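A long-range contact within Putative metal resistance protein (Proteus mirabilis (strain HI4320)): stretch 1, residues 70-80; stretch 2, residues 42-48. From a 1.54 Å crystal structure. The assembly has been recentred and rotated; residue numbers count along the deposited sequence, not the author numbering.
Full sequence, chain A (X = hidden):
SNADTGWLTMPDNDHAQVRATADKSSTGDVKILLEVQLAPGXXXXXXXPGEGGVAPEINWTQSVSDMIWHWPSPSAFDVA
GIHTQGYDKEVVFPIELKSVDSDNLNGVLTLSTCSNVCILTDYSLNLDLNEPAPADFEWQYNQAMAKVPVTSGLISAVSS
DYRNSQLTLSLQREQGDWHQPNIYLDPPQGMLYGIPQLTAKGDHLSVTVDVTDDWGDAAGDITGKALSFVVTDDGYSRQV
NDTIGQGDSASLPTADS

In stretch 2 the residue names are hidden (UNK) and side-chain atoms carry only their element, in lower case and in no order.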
# COMPACT_ATOMS: atom_id res chain seq x y z
N HIS A 70 4.78 -0.75 5.88
CA HIS A 70 4.54 0.61 5.40
C HIS A 70 4.27 0.52 3.92
O HIS A 70 5.02 -0.09 3.15
CB HIS A 70 5.74 1.52 5.66
CG HIS A 70 6.12 1.65 7.10
ND1 HIS A 70 5.52 2.56 7.94
CD2 HIS A 70 7.06 1.02 7.83
CE1 HIS A 70 6.08 2.47 9.14
NE2 HIS A 70 7.01 1.54 9.10
N TRP A 71 3.18 1.13 3.49
CA TRP A 71 2.79 1.06 2.10
C TRP A 71 3.15 2.34 1.36
O TRP A 71 2.61 3.40 1.67
CB TRP A 71 1.29 0.82 1.97
CG TRP A 71 0.85 -0.51 2.48
CD1 TRP A 71 0.42 -0.80 3.73
CD2 TRP A 71 0.80 -1.74 1.74
NE1 TRP A 71 0.10 -2.14 3.83
CE2 TRP A 71 0.33 -2.74 2.62
CE3 TRP A 71 1.12 -2.09 0.43
CZ2 TRP A 71 0.18 -4.07 2.20
CZ3 TRP A 71 0.94 -3.41 0.02
CH2 TRP A 71 0.50 -4.38 0.91
N PRO A 72 4.03 2.27 0.38
CA PRO A 72 4.30 3.44 -0.43
C PRO A 72 3.04 3.94 -1.10
O PRO A 72 2.10 3.15 -1.36
CB PRO A 72 5.34 2.95 -1.44
CG PRO A 72 6.02 1.80 -0.70
CD PRO A 72 4.91 1.14 0.01
N SER A 73 3.01 5.23 -1.36
CA SER A 73 1.84 5.83 -1.96
C SER A 73 1.52 5.09 -3.26
O SER A 73 2.43 4.94 -4.10
CB SER A 73 2.10 7.33 -2.19
OG SER A 73 0.89 7.99 -2.41
N PRO A 74 0.27 4.65 -3.47
CA PRO A 74 -0.03 3.81 -4.65
C PRO A 74 -0.38 4.59 -5.90
O PRO A 74 -0.48 5.82 -5.90
CB PRO A 74 -1.24 2.99 -4.18
CG PRO A 74 -1.99 4.00 -3.33
CD PRO A 74 -0.91 4.76 -2.59
N SER A 75 -0.57 3.85 -6.97
CA SER A 75 -1.07 4.37 -8.22
C SER A 75 -2.33 3.60 -8.62
O SER A 75 -2.57 2.51 -8.10
CB SER A 75 0.00 4.26 -9.30
OG SER A 75 1.13 5.04 -8.97
N ALA A 76 -3.09 4.16 -9.56
CA ALA A 76 -4.28 3.50 -10.06
C ALA A 76 -4.10 3.12 -11.51
O ALA A 76 -3.44 3.83 -12.27
CB ALA A 76 -5.50 4.40 -9.90
N PHE A 77 -4.70 2.00 -11.88
CA PHE A 77 -4.59 1.49 -13.23
C PHE A 77 -5.95 1.02 -13.71
O PHE A 77 -6.74 0.49 -12.91
CB PHE A 77 -3.59 0.32 -13.30
CG PHE A 77 -2.26 0.61 -12.70
CD1 PHE A 77 -1.25 1.17 -13.48
CD2 PHE A 77 -1.99 0.32 -11.37
CE1 PHE A 77 -0.01 1.45 -12.95
CE2 PHE A 77 -0.75 0.58 -10.85
CZ PHE A 77 0.24 1.15 -11.63
N ASP A 78 -6.20 1.18 -15.01
CA ASP A 78 -7.44 0.72 -15.64
C ASP A 78 -7.15 -0.16 -16.85
O ASP A 78 -7.83 -0.09 -17.88
CB ASP A 78 -8.28 1.93 -16.05
CG ASP A 78 -8.55 2.87 -14.89
OD1 ASP A 78 -9.48 2.58 -14.10
OD2 ASP A 78 -7.82 3.87 -14.75
N VAL A 79 -6.14 -1.02 -16.70
CA VAL A 79 -5.66 -1.91 -17.76
C VAL A 79 -6.56 -3.14 -17.92
O VAL A 79 -7.05 -3.68 -16.94
CB VAL A 79 -4.19 -2.33 -17.48
CG1 VAL A 79 -3.70 -3.37 -18.51
CG2 VAL A 79 -3.29 -1.11 -17.48
N ALA A 80 -6.81 -3.53 -19.17
CA ALA A 80 -7.59 -4.74 -19.45
C ALA A 80 -9.02 -4.66 -18.89
O ALA A 80 -9.62 -5.69 -18.55
CB ALA A 80 -6.87 -5.98 -18.89
N UNK A 42 3.72 -5.64 -15.96
CA UNK A 42 3.32 -6.31 -14.73
C UNK A 42 3.34 -5.32 -13.56
O UNK A 42 4.22 -4.46 -13.46
c UNK A 42 4.25 -7.50 -14.41
c UNK A 42 2.71 -11.80 -16.49
c UNK A 42 2.26 -10.14 -14.26
c UNK A 42 1.79 -12.13 -15.54
n UNK A 42 4.38 -10.04 -17.09
c UNK A 42 3.42 -10.62 -16.32
c UNK A 42 4.10 -8.66 -15.36
c UNK A 42 1.56 -11.31 -14.44
c UNK A 42 3.21 -9.77 -15.21
c UNK A 42 4.79 -8.87 -16.51
N UNK A 43 2.33 -5.45 -12.71
CA UNK A 43 2.15 -4.63 -11.51
C UNK A 43 2.02 -5.49 -10.28
O UNK A 43 1.80 -6.68 -10.38
c UNK A 43 -0.18 -1.71 -14.82
c UNK A 43 1.00 -2.82 -12.88
c UNK A 43 0.91 -3.76 -11.68
n UNK A 43 0.18 -2.57 -15.99
c UNK A 43 -0.34 -2.48 -13.48
N UNK A 44 2.22 -4.89 -9.11
CA UNK A 44 1.77 -5.52 -7.89
C UNK A 44 0.79 -4.58 -7.23
O UNK A 44 0.43 -3.57 -7.82
o UNK A 44 2.45 -6.72 -5.89
c UNK A 44 2.93 -5.93 -6.99
c UNK A 44 3.73 -4.74 -6.48
N UNK A 45 0.26 -5.00 -6.10
CA UNK A 45 -0.91 -4.36 -5.53
C UNK A 45 -0.66 -3.65 -4.23
O UNK A 45 0.25 -3.94 -3.48
o UNK A 45 -4.18 -8.21 -9.65
c UNK A 45 -3.64 -7.51 -8.60
c UNK A 45 -1.97 -7.31 -6.90
c UNK A 45 -2.51 -8.01 -7.95
c UNK A 45 -1.97 -5.40 -5.28
c UNK A 45 -2.53 -6.12 -6.48
c UNK A 45 -4.20 -6.33 -8.22
c UNK A 45 -3.64 -5.64 -7.14
N UNK A 46 -1.54 -2.69 -3.97
CA UNK A 46 -1.60 -1.98 -2.71
C UNK A 46 -2.35 -2.80 -1.68
O UNK A 46 -2.88 -3.87 -1.99
c UNK A 46 -2.28 -0.64 -2.96
c UNK A 46 -4.97 3.10 -0.21
c UNK A 46 -1.20 0.79 -1.14
c UNK A 46 -3.68 3.01 0.17
n UNK A 46 -1.56 1.80 -0.27
c UNK A 46 -3.36 1.22 -1.46
c UNK A 46 -4.70 1.30 -1.84
c UNK A 46 -5.50 2.26 -1.20
c UNK A 46 -2.88 2.08 -0.46
c UNK A 46 -2.26 0.40 -1.88
N UNK A 47 -2.45 -2.28 -0.47
CA UNK A 47 -3.16 -3.01 0.59
C UNK A 47 -4.64 -3.22 0.28
O UNK A 47 -5.24 -4.19 0.76
c UNK A 47 -3.40 -0.24 3.29
n UNK A 47 -4.09 1.03 3.25
n UNK A 47 -2.30 2.28 4.04
c UNK A 47 -3.65 -0.93 1.96
c UNK A 47 -3.01 -2.28 1.92
n UNK A 47 -4.29 3.29 3.44
c UNK A 47 -3.56 2.20 3.57
N UNK A 48 -5.23 -2.31 -0.48
CA UNK A 48 -6.59 -2.43 -1.03
C UNK A 48 -6.45 -2.52 -2.55
O UNK A 48 -6.32 -1.53 -3.23
o UNK A 48 -7.69 -1.26 0.76
c UNK A 48 -7.45 -1.24 -0.65
O HOH W 1 -0.20 3.86 1.20

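Position 42 carries ten side-chain atoms: one carbon leading into fused five- and six-membered rings that hold eight carbons and one nitrogen. An indole of this kind belongs to tryptophan, W42. It lies beyond the reach of stretch 1 and takes no part in the contact.

At position 43 four carbons run in a row and end in a nitrogen, an unbranched chain directed toward stretch 1. Its last carbon comes 3.4 Å from CD1 of F77, and the third lies over the face of that ring, 3.7 Å from the centroid and only 9° off the normal. The terminal nitrogen approaches CG2 of V79. This is lysine, K43; its aliphatic part covers the phenylalanine, with CE making the 3.4 Å approach to F77 CD1, while NZ stands 4.0 Å from V79 CG2.

Position 44 has a single carbon bearing one oxygen and one carbon, the branched pattern of threonine. T44 points away from stretch 1, and its hydroxyl is hydrogen-bonded elsewhere in the structure.

Position 45 shows one carbon and a six-carbon ring bearing an oxygen, a phenol, hence tyrosine. The side chain of Y45 also points away, and its contribution comes from the backbone: Y45 O lies 3.6 Å from W71 CZ3. Buried here, this carbonyl oxygen has no hydrogen-bonding partner in the model.

At position 46 one carbon again leads into fused rings of eight carbons and one nitrogen. P74 CG sits over the face of the five-membered ring, 3.6 Å from its centroid. The residue is tryptophan, W46. Its CB leaves the backbone sideways, but the indole reaches in, placing NE1 3.8 Å from W71 CB. One water accepts a hydrogen bond from W46 NE1 and donates one to W71 O, both 2.9 Å long.

Position 47 has three carbons, a nitrogen, and a carbon carrying two further nitrogens. This guanidinium identifies arginine, R47. Its CB packs over the face of the W71 indole, 3.4 Å from CE2, while the guanidinium presents its edge to W71 CD1.

Position 48, one carbon followed by one oxygen, is serine; S48 is out of reach.

The contact therefore works through carbon packed on aromatic faces: K43 on F77, P74 on W46, and R47 on W71. The two tryptophans meet obliquely, their planes 84° apart. No direct hydrogen bond crosses between the stretches, so the water joining W46 to the W71 backbone supplies a polar link within a predominantly apolar interface burying 451 Å².

Stretch 2, residues 42-48: WKTYWRS
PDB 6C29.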